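Long-range contacts in phenylacetic acid degradation protein paaI (Escherichia coli, PDB 2FS2), which hydrolyses the thioester bond of ring-hydroxylated phenylacetyl-CoA esters as a homotetrameric hot-dog-fold enzyme of phenylacetate degradation: residues Val36-Val41 / Gly92-Ala97; Thr63-Ala68 / Tyr111-Val116; His49-Gly54 / Leu86-Ala91; Lys5-Ala10 / Ile25-Met30; Lys106-Tyr111 / Arg127-Arg132. One frame throughout, in Å; residues are numbered along the deposited sequence.

Contact 1. Residues Val36-Val41 / Gly92-Ala97; sequences VVTMTV and GDTLTA
In the curved antiparallel sheet of the hot-dog fold, strand 34-40 runs beside strand 94-101, and Val37-Ala97 and Met39-Leu95 are its hydrogen-bonded pairs here. Val37 N and Ala97 O lie 2.9 Å apart, and the reverse bond from Ala97 N to Val37 O matches it. Past the strand end the ladder carries on: Val41 N donates to Asp93 O, and Gly92 N closes on Val41 O at 2.6 Å, nearly straight at 174°. Gly92 has a positive phi of 93°, and at these backbone angles a CB would press on the preceding carbonyl oxygen.

The two faces differ in chemistry. Thr38, Thr40, Thr94 and Thr96 line one; Thr40 OG1 and Thr94 OG1 stand 3.6 Å apart, and at the other end of the ladder Val36 CG1 presses on Thr96 CG2 at 3.5 Å. On the face of Val37, Met39, Leu95 and Ala97, Val37 CG2 meets Ala97 CB at 3.9 Å. Just past the strand Val41 CG2, anti to its carbonyl carbon, packs tightly on Leu95 CD1 at 3.4 Å. Leu57 and Leu60 of helix 54-70 cover Leu95. An apolar face turned to the central helix fits the hot-dog fold, its sheet wrapped around that helix.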
# COMPACT_ATOMS: atom_id res chain seq x y z
N VAL B 36 21.98 4.71 -3.80
CA VAL B 36 21.82 4.18 -5.14
C VAL B 36 22.63 2.92 -5.10
O VAL B 36 23.82 2.94 -4.63
CB VAL B 36 22.34 5.12 -6.26
CG1 VAL B 36 22.25 4.49 -7.65
CG2 VAL B 36 21.62 6.42 -6.32
N VAL B 37 22.03 1.80 -5.49
CA VAL B 37 22.71 0.56 -5.44
C VAL B 37 22.39 -0.07 -6.76
O VAL B 37 21.47 0.34 -7.47
CB VAL B 37 22.28 -0.36 -4.20
CG1 VAL B 37 22.72 0.27 -2.83
CG2 VAL B 37 20.67 -0.59 -4.21
N THR B 38 23.13 -1.11 -7.06
CA THR B 38 23.17 -1.67 -8.39
C THR B 38 23.30 -3.21 -8.34
O THR B 38 23.84 -3.74 -7.39
CB THR B 38 24.33 -1.00 -9.11
OG1 THR B 38 24.06 -0.99 -10.52
CG2 THR B 38 25.57 -1.83 -8.94
N MSE B 39 22.74 -3.92 -9.29
CA MSE B 39 22.80 -5.37 -9.28
C MSE B 39 22.57 -5.85 -10.70
O MSE B 39 21.77 -5.29 -11.42
CB MSE B 39 21.67 -5.91 -8.39
CG MSE B 39 21.42 -7.40 -8.55
SE MSE B 39 19.81 -7.92 -7.51
CE MSE B 39 20.73 -8.32 -5.99
N THR B 40 23.23 -6.92 -11.08
CA THR B 40 22.99 -7.53 -12.38
C THR B 40 22.12 -8.77 -12.19
O THR B 40 22.29 -9.52 -11.24
CB THR B 40 24.37 -7.80 -13.02
OG1 THR B 40 25.02 -6.50 -13.23
CG2 THR B 40 24.26 -8.47 -14.45
N VAL B 41 21.10 -8.93 -13.02
CA VAL B 41 20.25 -10.12 -12.98
C VAL B 41 21.03 -11.25 -13.70
O VAL B 41 21.38 -11.08 -14.88
CB VAL B 41 19.00 -9.81 -13.76
CG1 VAL B 41 18.12 -11.06 -13.88
CG2 VAL B 41 18.29 -8.57 -13.13
N GLY B 92 21.05 -10.48 -17.43
CA GLY B 92 22.04 -9.58 -18.00
C GLY B 92 21.57 -8.15 -17.75
O GLY B 92 22.41 -7.23 -17.86
N ASP B 93 20.27 -7.93 -17.42
CA ASP B 93 19.79 -6.56 -17.23
C ASP B 93 20.59 -5.96 -16.07
O ASP B 93 20.81 -6.66 -15.08
CB ASP B 93 18.29 -6.51 -16.92
CG ASP B 93 17.41 -6.48 -18.17
OD1 ASP B 93 17.93 -6.65 -19.36
OD2 ASP B 93 16.14 -6.31 -18.05
N THR B 94 21.03 -4.71 -16.16
CA THR B 94 21.66 -4.10 -14.94
C THR B 94 20.63 -3.23 -14.33
O THR B 94 20.11 -2.37 -15.02
CB THR B 94 22.88 -3.21 -15.27
OG1 THR B 94 23.94 -4.08 -15.63
CG2 THR B 94 23.50 -2.52 -14.00
N LEU B 95 20.41 -3.37 -13.02
CA LEU B 95 19.27 -2.74 -12.33
C LEU B 95 19.83 -1.79 -11.25
O LEU B 95 20.72 -2.14 -10.49
CB LEU B 95 18.43 -3.81 -11.65
CG LEU B 95 17.74 -4.82 -12.55
CD1 LEU B 95 16.85 -5.78 -11.79
CD2 LEU B 95 16.93 -4.10 -13.60
N THR B 96 19.33 -0.57 -11.23
CA THR B 96 19.78 0.45 -10.32
C THR B 96 18.55 0.86 -9.46
O THR B 96 17.50 1.20 -10.01
CB THR B 96 20.33 1.63 -11.15
OG1 THR B 96 21.32 1.13 -12.10
CG2 THR B 96 21.18 2.53 -10.32
N ALA B 97 18.69 0.75 -8.16
CA ALA B 97 17.65 1.15 -7.18
C ALA B 97 18.14 2.43 -6.49
O ALA B 97 19.30 2.47 -5.98
CB ALA B 97 17.36 0.01 -6.13

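Contact 2. Residues Thr63-Ala68 / Tyr111-Val116; sequences TAFAYA and YDIEIV
Tyr111 reaches from strand 108-116 to helix 54-70, and its side chain meets two helix residues one turn apart, Phe65 and Ala68. Its CB lies 3.6 Å from Phe65 CD1 and almost as near to CE1. With CG anti to the carbonyl carbon (chi1 -75°), CG sits at the edge of the Phe65 ring, in its plane, and CD1 is 3.8 Å from Phe65 CE1. The two rings meet obliquely, centroids 5.8 Å apart and planes at 51°. On the other side of the ring CD2 touches Ala68 CB at 3.7 Å, and CE2 comes to 3.6 Å from Ala68 O. At the tip, OH is hydrogen-bonded to Gln104 and Gln72.

Two residues on, Ile113 takes over. Its CD1 rests on Phe65 CB at 3.7 Å, the two side chains crossing at about a right angle, and its CG1 lies 4.3 Å from Ala64 CB. An alanine in place of Tyr111 would keep the CB contact with Phe65 but would probably open a gap where the ring lay, against Ala68 and the CE1 corner of Phe65, and leave Gln104 and Gln72 without their shared hydroxyl partner.

No hydrogen bond crosses between 63-68 and 111-116. Every residue that touches is buried, so helix and sheet are held here by apolar packing, with the tyrosine hydroxyl carrying polarity only at the end of its ring.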
# COMPACT_ATOMS: atom_id res chain seq x y z
N THR B 63 17.30 -3.16 0.03
CA THR B 63 18.67 -2.78 0.31
C THR B 63 18.91 -1.28 0.10
O THR B 63 19.60 -0.65 0.92
CB THR B 63 19.61 -3.59 -0.61
OG1 THR B 63 19.46 -4.98 -0.32
CG2 THR B 63 21.03 -3.34 -0.27
N ALA B 64 18.44 -0.67 -1.01
CA ALA B 64 18.61 0.75 -1.15
C ALA B 64 17.86 1.45 -0.01
O ALA B 64 18.28 2.46 0.50
CB ALA B 64 18.01 1.29 -2.57
N PHE B 65 16.70 0.92 0.32
CA PHE B 65 15.96 1.48 1.44
C PHE B 65 16.76 1.45 2.84
O PHE B 65 16.78 2.44 3.57
CB PHE B 65 14.66 0.66 1.50
CG PHE B 65 13.77 1.02 2.63
CD1 PHE B 65 13.58 2.32 3.00
CD2 PHE B 65 13.01 0.06 3.23
CE1 PHE B 65 12.72 2.66 4.13
CE2 PHE B 65 12.10 0.42 4.31
CZ PHE B 65 12.03 1.72 4.76
N ALA B 66 17.30 0.29 3.22
CA ALA B 66 18.09 0.14 4.45
C ALA B 66 19.24 1.15 4.41
O ALA B 66 19.49 1.83 5.41
CB ALA B 66 18.64 -1.38 4.64
N TYR B 67 19.90 1.33 3.24
CA TYR B 67 21.03 2.26 3.20
C TYR B 67 20.60 3.70 3.40
O TYR B 67 21.17 4.42 4.21
CB TYR B 67 21.93 2.04 1.93
CG TYR B 67 22.72 0.77 2.15
CD1 TYR B 67 22.16 -0.47 2.00
CD2 TYR B 67 24.01 0.82 2.66
CE1 TYR B 67 22.85 -1.64 2.28
CE2 TYR B 67 24.75 -0.34 2.93
CZ TYR B 67 24.17 -1.58 2.72
OH TYR B 67 24.91 -2.72 3.03
N ALA B 68 19.57 4.12 2.67
CA ALA B 68 19.12 5.46 2.75
C ALA B 68 18.61 5.76 4.19
O ALA B 68 18.92 6.81 4.73
CB ALA B 68 17.97 5.71 1.69
N TYR B 111 10.40 6.67 2.65
CA TYR B 111 11.50 6.63 1.62
C TYR B 111 10.88 6.03 0.38
O TYR B 111 10.16 5.03 0.47
CB TYR B 111 12.61 5.68 2.06
CG TYR B 111 13.47 6.33 3.20
CD1 TYR B 111 12.93 6.45 4.48
CD2 TYR B 111 14.72 6.90 2.93
CE1 TYR B 111 13.62 7.15 5.52
CE2 TYR B 111 15.46 7.63 3.96
CZ TYR B 111 14.88 7.68 5.25
OH TYR B 111 15.46 8.40 6.21
N ASP B 112 11.18 6.65 -0.75
CA ASP B 112 10.70 6.22 -2.06
C ASP B 112 11.90 5.60 -2.74
O ASP B 112 12.95 6.22 -2.75
CB ASP B 112 10.34 7.40 -2.87
CG ASP B 112 8.89 7.83 -2.63
OD1 ASP B 112 8.29 7.22 -1.70
OD2 ASP B 112 8.25 8.70 -3.30
N ILE B 113 11.68 4.45 -3.38
CA ILE B 113 12.76 3.79 -4.07
C ILE B 113 12.26 3.56 -5.52
O ILE B 113 11.11 3.16 -5.77
CB ILE B 113 13.09 2.41 -3.43
CG1 ILE B 113 13.92 2.45 -2.13
CG2 ILE B 113 13.83 1.48 -4.46
CD1 ILE B 113 13.19 3.15 -0.88
N GLU B 114 13.12 3.78 -6.49
CA GLU B 114 12.76 3.41 -7.87
C GLU B 114 13.84 2.49 -8.41
O GLU B 114 15.02 2.83 -8.33
CB GLU B 114 12.67 4.68 -8.70
CG GLU B 114 12.43 4.43 -10.23
CD GLU B 114 11.89 5.66 -10.96
OE1 GLU B 114 12.02 6.80 -10.38
OE2 GLU B 114 11.31 5.52 -12.11
N ILE B 115 13.44 1.43 -9.11
CA ILE B 115 14.36 0.55 -9.80
C ILE B 115 14.23 0.71 -11.35
O ILE B 115 13.15 0.62 -11.89
CB ILE B 115 14.19 -1.00 -9.39
CG1 ILE B 115 14.28 -1.24 -7.87
CG2 ILE B 115 15.23 -1.91 -10.15
CD1 ILE B 115 14.12 -2.75 -7.45
N VAL B 116 15.36 0.96 -11.99
CA VAL B 116 15.46 1.34 -13.37
C VAL B 116 16.46 0.39 -13.99
O VAL B 116 17.43 -0.01 -13.30
CB VAL B 116 15.96 2.82 -13.42
CG1 VAL B 116 16.48 3.19 -14.72
CG2 VAL B 116 14.76 3.84 -13.05

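Contact 3. Residues His49-Gly54 / Leu86-Ala91; sequences HQSCHG and LRPGFA
Cys52 N donates to Gly89 O at 2.7 Å, the one direct hydrogen bond between these two loops. It is bent, 143° at the hydrogen, though the donor lies in the carbonyl plane. Cys52 CB also sits 3.3 Å from that oxygen, and a side chain on Gly89 would run tight against the same CB.

Around this bond two waters stitch the backbones together. One takes the N-H of Gly89, donates to Cys52 O at 2.6 Å and is hydrogen-bonded to Ser51 OG at 3.0 Å, three contacts for a single water. The other links Gln50 O to Ala91 N, accepting from the amide at 2.8 Å. Close by, the Phe90 ring turns its edge to Gln50 O, which lies in the ring plane 3.5 Å from CD2.

Further out, Asn47 OD1 accepts from the amides of His49 and Ser51, and Asp93 OD2 from Phe90 N, so each loop is fixed by a carboxamide or carboxylate beside it. His49 and His53 also pack against a third subunit.

His53 is the N-cap of helix 54-70. The contact therefore ties the lead-in to the central helix to the connection between strand 76-85 and strand 94-101.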
# COMPACT_ATOMS: atom_id res chain seq x y z
N HIS B 49 9.25 -17.47 -16.75
CA HIS B 49 9.12 -16.60 -17.92
C HIS B 49 10.51 -15.97 -18.32
O HIS B 49 10.61 -15.16 -19.25
CB HIS B 49 7.98 -15.58 -17.63
CG HIS B 49 7.12 -15.99 -16.47
ND1 HIS B 49 6.27 -17.09 -16.51
CD2 HIS B 49 7.02 -15.51 -15.20
CE1 HIS B 49 5.68 -17.25 -15.34
NE2 HIS B 49 6.11 -16.30 -14.52
N GLN B 50 11.55 -16.47 -17.63
CA GLN B 50 13.00 -16.12 -17.70
C GLN B 50 13.22 -14.70 -17.20
O GLN B 50 14.11 -13.97 -17.67
CB GLN B 50 13.64 -16.34 -19.08
CG GLN B 50 13.60 -17.75 -19.71
CD GLN B 50 13.49 -17.67 -21.27
OE1 GLN B 50 14.52 -17.52 -21.98
NE2 GLN B 50 12.25 -17.71 -21.79
N SER B 51 12.40 -14.35 -16.21
CA SER B 51 12.27 -13.02 -15.65
C SER B 51 12.69 -13.08 -14.21
O SER B 51 12.50 -14.11 -13.56
CB SER B 51 10.81 -12.68 -15.65
OG SER B 51 10.68 -11.30 -15.78
N CYS B 52 13.23 -11.98 -13.69
CA CYS B 52 13.72 -11.94 -12.32
C CYS B 52 12.54 -12.20 -11.34
O CYS B 52 11.40 -11.71 -11.56
CB CYS B 52 14.41 -10.60 -12.01
SG CYS B 52 15.20 -10.54 -10.37
N HIS B 53 12.82 -12.97 -10.30
CA HIS B 53 11.88 -13.16 -9.19
C HIS B 53 11.67 -11.89 -8.38
O HIS B 53 12.61 -11.08 -8.19
CB HIS B 53 12.35 -14.27 -8.25
CG HIS B 53 11.91 -15.64 -8.69
ND1 HIS B 53 10.57 -15.99 -8.82
CD2 HIS B 53 12.63 -16.72 -9.10
CE1 HIS B 53 10.49 -17.24 -9.25
NE2 HIS B 53 11.73 -17.70 -9.43
N GLY B 54 10.41 -11.76 -7.90
CA GLY B 54 10.00 -10.66 -7.05
C GLY B 54 10.87 -10.51 -5.79
O GLY B 54 11.26 -9.42 -5.45
N LEU B 86 6.59 -3.17 -12.55
CA LEU B 86 6.16 -2.59 -13.84
C LEU B 86 6.68 -3.30 -15.12
O LEU B 86 6.04 -3.29 -16.16
CB LEU B 86 6.56 -1.13 -13.87
CG LEU B 86 6.15 -0.31 -12.61
CD1 LEU B 86 6.92 1.02 -12.60
CD2 LEU B 86 4.65 -0.06 -12.61
N ARG B 87 7.88 -3.81 -15.05
CA ARG B 87 8.50 -4.47 -16.22
C ARG B 87 9.29 -5.59 -15.65
O ARG B 87 9.75 -5.50 -14.53
CB ARG B 87 9.49 -3.59 -16.98
CG ARG B 87 8.92 -2.45 -17.63
CD ARG B 87 9.89 -1.69 -18.56
NE ARG B 87 9.23 -0.60 -19.32
CZ ARG B 87 8.77 0.57 -18.81
NH1 ARG B 87 8.81 0.81 -17.49
NH2 ARG B 87 8.23 1.49 -19.62
N PRO B 88 9.48 -6.65 -16.41
CA PRO B 88 10.34 -7.73 -15.95
C PRO B 88 11.82 -7.28 -15.91
O PRO B 88 12.20 -6.33 -16.59
CB PRO B 88 10.09 -8.84 -16.99
CG PRO B 88 8.79 -8.34 -17.72
CD PRO B 88 8.93 -6.86 -17.77
N GLY B 89 12.61 -7.91 -15.07
CA GLY B 89 14.07 -7.87 -15.18
C GLY B 89 14.64 -9.15 -15.87
O GLY B 89 14.46 -10.21 -15.33
N PHE B 90 15.30 -9.07 -17.03
CA PHE B 90 15.77 -10.28 -17.73
C PHE B 90 17.21 -10.47 -17.48
O PHE B 90 17.87 -9.50 -17.20
CB PHE B 90 15.63 -10.08 -19.25
CG PHE B 90 14.23 -9.97 -19.67
CD1 PHE B 90 13.76 -8.80 -20.19
CD2 PHE B 90 13.36 -10.99 -19.43
CE1 PHE B 90 12.41 -8.67 -20.56
CE2 PHE B 90 12.01 -10.88 -19.73
CZ PHE B 90 11.53 -9.75 -20.31
N ALA B 91 17.73 -11.70 -17.67
CA ALA B 91 19.18 -11.99 -17.50
C ALA B 91 20.06 -10.98 -18.16
O ALA B 91 19.81 -10.58 -19.27
CB ALA B 91 19.59 -13.45 -18.00
O HOH W 1 16.05 -13.46 -18.99
O HOH W 2 11.04 -9.81 -13.25

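Contact 4. Residues Lys5-Ala10 / Ile25-Met30; sequences KAWQNA and IDIISM
Selenomethionine Met30 lies across the indole of Trp7, its CB almost exactly over the five-membered ring: 3.4 Å from the centroid and 5° off the normal, a CH-pi contact. This is where helix 2-15, the N-terminal helix of this hot-dog subunit, packs on strand 26-31 at the end of the sheet, the two segments running at 146° to one another.

Met30 CG continues over the same face of the indole, 3.5 Å from Trp7 CD2. Its chain then bends at both chi2 and chi3 and brings SE and CE against the helix. SE comes to 3.8 Å from Ala10 CB, and the methyl carbon CE reaches Ala6 CB at 4.0 Å. Ala6 and Ala10 are one turn apart and both point at the strand, so two small side chains bracket the folded end of the methionine. Ser71 and Ala35 also touch Met30, which is buried.

The six-membered end of the indole reaches back along the strand. There Ile28 O and Ile27 O lie at the ring's edge, near its plane, and Ile28 and Ser29 form a classic beta bulge opposite Val36 of the next strand. The Trp7 and Ile27 side chains lie alongside one another, pointing opposite ways. His11 also meets the indole, while Tyr67 of the central helix touches both Ala10 and Ile27. At the far end of the indole, CH2 lies 3.7 Å from Ile27 O and 4.1 Å from Ile27 CG2.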
# COMPACT_ATOMS: atom_id res chain seq x y z
N LYS B 5 29.55 11.07 5.94
CA LYS B 5 29.12 10.32 7.11
C LYS B 5 28.22 9.25 6.55
O LYS B 5 28.26 8.09 6.98
CB LYS B 5 28.33 11.23 8.03
CG LYS B 5 29.23 12.32 8.77
CD LYS B 5 28.31 13.13 9.86
CE LYS B 5 28.92 14.44 10.41
NZ LYS B 5 29.31 15.48 9.36
N ALA B 6 27.43 9.64 5.54
CA ALA B 6 26.50 8.66 4.96
C ALA B 6 27.32 7.51 4.42
O ALA B 6 26.96 6.39 4.59
CB ALA B 6 25.67 9.29 3.84
N TRP B 7 28.45 7.77 3.79
CA TRP B 7 29.20 6.67 3.23
C TRP B 7 29.91 5.83 4.26
O TRP B 7 30.12 4.61 4.08
CB TRP B 7 30.29 7.24 2.32
CG TRP B 7 29.95 7.33 0.85
CD1 TRP B 7 29.69 8.44 0.15
CD2 TRP B 7 29.81 6.23 -0.09
NE1 TRP B 7 29.40 8.11 -1.16
CE2 TRP B 7 29.50 6.76 -1.30
CE3 TRP B 7 29.94 4.83 0.02
CZ2 TRP B 7 29.36 5.98 -2.45
CZ3 TRP B 7 29.82 4.04 -1.13
CH2 TRP B 7 29.57 4.64 -2.34
N GLN B 8 30.37 6.45 5.33
CA GLN B 8 30.93 5.64 6.47
C GLN B 8 29.92 4.68 7.01
O GLN B 8 30.20 3.52 7.22
CB GLN B 8 31.35 6.56 7.64
CG GLN B 8 32.44 7.50 7.24
CD GLN B 8 33.06 8.16 8.41
OE1 GLN B 8 34.22 7.88 8.70
NE2 GLN B 8 32.32 9.02 9.10
N ASN B 9 28.69 5.17 7.24
CA ASN B 9 27.62 4.26 7.65
C ASN B 9 27.40 3.14 6.68
O ASN B 9 27.29 1.98 7.09
CB ASN B 9 26.32 5.05 7.89
CG ASN B 9 26.49 6.02 9.06
OD1 ASN B 9 27.02 5.63 10.06
ND2 ASN B 9 26.16 7.28 8.88
N ALA B 10 27.34 3.48 5.38
CA ALA B 10 27.14 2.47 4.40
C ALA B 10 28.28 1.49 4.31
O ALA B 10 27.97 0.28 4.11
CB ALA B 10 26.82 3.02 2.99
N ILE B 25 24.99 -6.99 -4.94
CA ILE B 25 24.63 -5.58 -4.86
C ILE B 25 25.87 -4.74 -4.55
O ILE B 25 26.65 -5.10 -3.66
CB ILE B 25 23.43 -5.37 -3.82
CG1 ILE B 25 22.31 -6.23 -4.28
CG2 ILE B 25 22.89 -3.98 -3.80
CD1 ILE B 25 21.11 -6.18 -3.46
N ASP B 26 26.09 -3.70 -5.34
CA ASP B 26 27.09 -2.74 -5.07
C ASP B 26 26.51 -1.36 -4.71
O ASP B 26 25.47 -0.96 -5.25
CB ASP B 26 27.91 -2.60 -6.32
CG ASP B 26 28.70 -3.88 -6.64
OD1 ASP B 26 29.51 -4.29 -5.78
OD2 ASP B 26 28.55 -4.54 -7.73
N ILE B 27 27.15 -0.63 -3.80
CA ILE B 27 26.69 0.71 -3.56
C ILE B 27 27.48 1.66 -4.36
O ILE B 27 28.68 1.64 -4.29
CB ILE B 27 26.84 1.15 -2.14
CG1 ILE B 27 26.20 0.16 -1.23
CG2 ILE B 27 26.12 2.48 -1.95
CD1 ILE B 27 27.09 -0.02 -0.02
N ILE B 28 26.79 2.56 -5.05
CA ILE B 28 27.42 3.54 -5.95
C ILE B 28 27.16 4.98 -5.57
O ILE B 28 27.86 5.86 -6.04
CB ILE B 28 27.08 3.30 -7.48
CG1 ILE B 28 25.60 3.60 -7.77
CG2 ILE B 28 27.40 1.79 -7.80
CD1 ILE B 28 25.26 3.58 -9.39
N SER B 29 26.19 5.25 -4.72
CA SER B 29 26.06 6.64 -4.37
C SER B 29 25.39 6.77 -2.98
O SER B 29 24.60 5.93 -2.60
CB SER B 29 25.35 7.40 -5.49
OG SER B 29 25.15 8.82 -5.11
N MSE B 30 25.74 7.80 -2.22
CA MSE B 30 25.32 7.91 -0.80
C MSE B 30 25.27 9.36 -0.39
O MSE B 30 26.18 10.14 -0.63
CB MSE B 30 26.28 7.24 0.23
CG MSE B 30 26.35 5.77 0.27
SE MSE B 30 24.51 4.93 0.67
CE MSE B 30 23.91 6.00 2.32

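Contact 5. Residues Lys106-Tyr111 / Arg127-Arg132; sequences KQTGVY and RGKSHR. With SO4 (sulfate ion), chain E.
Gly109 and Ser130 form a hydrogen-bonded pair in the antiparallel hairpin of strands 108-116 and 122-132: Gly109 N gives to Ser130 O, and Ser130 N to Gly109 O at 2.8 Å. Tyr111 and Gly128 repeat the pattern, each amide held by the other's carbonyl. At the open end Arg132 N donates to Gln107 O at 2.8 Å, 166° at the hydrogen. That carbonyl also accepts from a water, which is hydrogen-bonded to Ser130 OG at 2.8 Å. A CB on Gly109 would clash with this same OG.

The Arg132 chain is extended from CG to NE and carries NH1 to Lys106 O at 3.3 Å, a long bond whose donor stands above the carbonyl plane. An alanine here would probably leave Lys106 O without this donor and remove the methylene packing of CG and CD on the Gln107 and Lys106 carbonyls.

A sulfate, probably from the crystallisation liquor, takes the amide of Gln107 on O3 at 2.5 Å. The amide of Thr108 reaches the same oxygen weakly, while Thr108 OG1 stands 3.1 Å from O4 and about as far from O2. Further along, Val110 CG1 packs on Arg127 CD at 3.6 Å. Arg127 itself is paired with Asp112 of its own chain and with Asp112 of a second subunit.

Within the sheet, strand 122-132 is flanked on its other side by strand 76-85, while Phe65 and Cys69 of helix 54-70 lie against Ser130.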
# COMPACT_ATOMS: atom_id res chain seq x y z
N LYS B 106 11.80 12.17 14.12
CA LYS B 106 12.72 11.61 15.13
C LYS B 106 12.66 10.09 15.23
O LYS B 106 13.68 9.44 15.51
CB LYS B 106 12.60 12.23 16.58
CG LYS B 106 13.10 13.72 16.71
CD LYS B 106 14.62 13.95 16.29
CE LYS B 106 15.31 15.25 16.92
NZ LYS B 106 16.03 14.99 18.25
N GLN B 107 11.47 9.54 15.06
CA GLN B 107 11.27 8.10 15.15
C GLN B 107 10.96 7.45 13.80
O GLN B 107 11.43 6.35 13.52
CB GLN B 107 10.13 7.77 16.12
CG GLN B 107 10.36 8.31 17.58
CD GLN B 107 11.49 7.58 18.31
OE1 GLN B 107 12.22 8.19 19.10
NE2 GLN B 107 11.64 6.28 18.04
N THR B 108 10.14 8.09 12.97
CA THR B 108 9.73 7.39 11.73
C THR B 108 10.03 8.08 10.44
O THR B 108 10.11 9.29 10.39
CB THR B 108 8.21 7.10 11.73
OG1 THR B 108 7.51 8.35 11.64
CG2 THR B 108 7.74 6.47 13.02
N GLY B 109 10.13 7.32 9.34
CA GLY B 109 10.42 7.97 8.09
C GLY B 109 9.72 7.34 6.90
O GLY B 109 9.31 6.24 6.99
N VAL B 110 9.56 8.10 5.83
CA VAL B 110 9.10 7.57 4.56
C VAL B 110 10.19 7.74 3.43
O VAL B 110 10.74 8.81 3.27
CB VAL B 110 7.78 8.25 4.09
CG1 VAL B 110 7.21 7.50 2.83
CG2 VAL B 110 6.70 8.15 5.22
N TYR B 111 10.40 6.67 2.65
CA TYR B 111 11.50 6.63 1.62
C TYR B 111 10.88 6.03 0.38
O TYR B 111 10.16 5.03 0.47
CB TYR B 111 12.61 5.68 2.06
CG TYR B 111 13.47 6.33 3.20
CD1 TYR B 111 12.93 6.45 4.48
CD2 TYR B 111 14.72 6.90 2.93
CE1 TYR B 111 13.62 7.15 5.52
CE2 TYR B 111 15.46 7.63 3.96
CZ TYR B 111 14.88 7.68 5.25
OH TYR B 111 15.46 8.40 6.21
N ARG B 127 7.73 2.07 -1.85
CA ARG B 127 7.65 3.14 -0.90
C ARG B 127 7.70 2.43 0.43
O ARG B 127 7.01 1.46 0.69
CB ARG B 127 6.38 4.02 -1.07
CG ARG B 127 6.19 4.98 0.15
CD ARG B 127 5.37 6.26 -0.04
NE ARG B 127 5.86 7.04 -1.18
CZ ARG B 127 5.11 7.80 -1.91
NH1 ARG B 127 3.80 7.91 -1.59
NH2 ARG B 127 5.65 8.48 -2.93
N GLY B 128 8.59 2.88 1.30
CA GLY B 128 8.84 2.12 2.50
C GLY B 128 8.70 3.08 3.69
O GLY B 128 9.07 4.24 3.65
N LYS B 129 8.28 2.52 4.79
CA LYS B 129 8.14 3.33 5.96
C LYS B 129 9.14 2.76 6.98
O LYS B 129 9.19 1.57 7.16
CB LYS B 129 6.77 3.10 6.47
CG LYS B 129 6.52 3.70 7.88
CD LYS B 129 5.72 5.02 7.82
CE LYS B 129 5.42 5.62 9.21
NZ LYS B 129 5.41 4.48 10.32
N SER B 130 9.92 3.58 7.66
CA SER B 130 10.95 3.04 8.58
C SER B 130 10.64 3.46 10.01
O SER B 130 10.01 4.45 10.20
CB SER B 130 12.32 3.61 8.26
OG SER B 130 12.30 5.01 8.15
N HIS B 131 11.25 2.80 10.97
CA HIS B 131 11.02 3.02 12.39
C HIS B 131 12.44 2.92 13.03
O HIS B 131 13.14 1.95 12.79
CB HIS B 131 10.08 1.87 12.88
CG HIS B 131 9.81 1.88 14.34
ND1 HIS B 131 10.02 0.77 15.14
CD2 HIS B 131 9.29 2.84 15.15
CE1 HIS B 131 9.66 1.07 16.38
NE2 HIS B 131 9.22 2.32 16.41
N ARG B 132 12.86 3.93 13.74
CA ARG B 132 14.19 3.78 14.45
C ARG B 132 14.05 2.90 15.67
O ARG B 132 13.02 2.93 16.35
CB ARG B 132 14.72 5.19 14.80
CG ARG B 132 14.93 5.92 13.46
CD ARG B 132 15.34 7.27 13.58
NE ARG B 132 15.98 7.72 12.36
CZ ARG B 132 16.31 8.96 12.22
NH1 ARG B 132 16.02 9.78 13.22
NH2 ARG B 132 16.86 9.40 11.07
S SO4 E . 8.04 10.70 14.46
O1 SO4 E . 7.16 11.37 15.43
O2 SO4 E . 7.78 9.28 14.69
O3 SO4 E . 9.44 10.98 14.66
O4 SO4 E . 7.79 11.07 13.05
O HOH W 3 12.93 6.13 10.64

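In the fold
Along the chain contact 4 closes first; contact 1 then opens and encloses contact 3, contact 2 crosses both, and contact 5 comes last, crossing contact 2. Contacts 1, 2, 4 and 5 all reach one antiparallel sheet. Contact 2 lies about 4 Å from the chain's centre and touches contacts 1, 4 and 5, each with its centre about 12 Å away. Helix 54-70, the sausage of the hot dog, packs against the sheet at contact 2. Contacts 2 and 5 share Tyr111. Contacts 3 and 5 are farthest apart, about 28 Å between centres, on opposite sides of the chain's centre, yet both touch the second subunit of the tetramer.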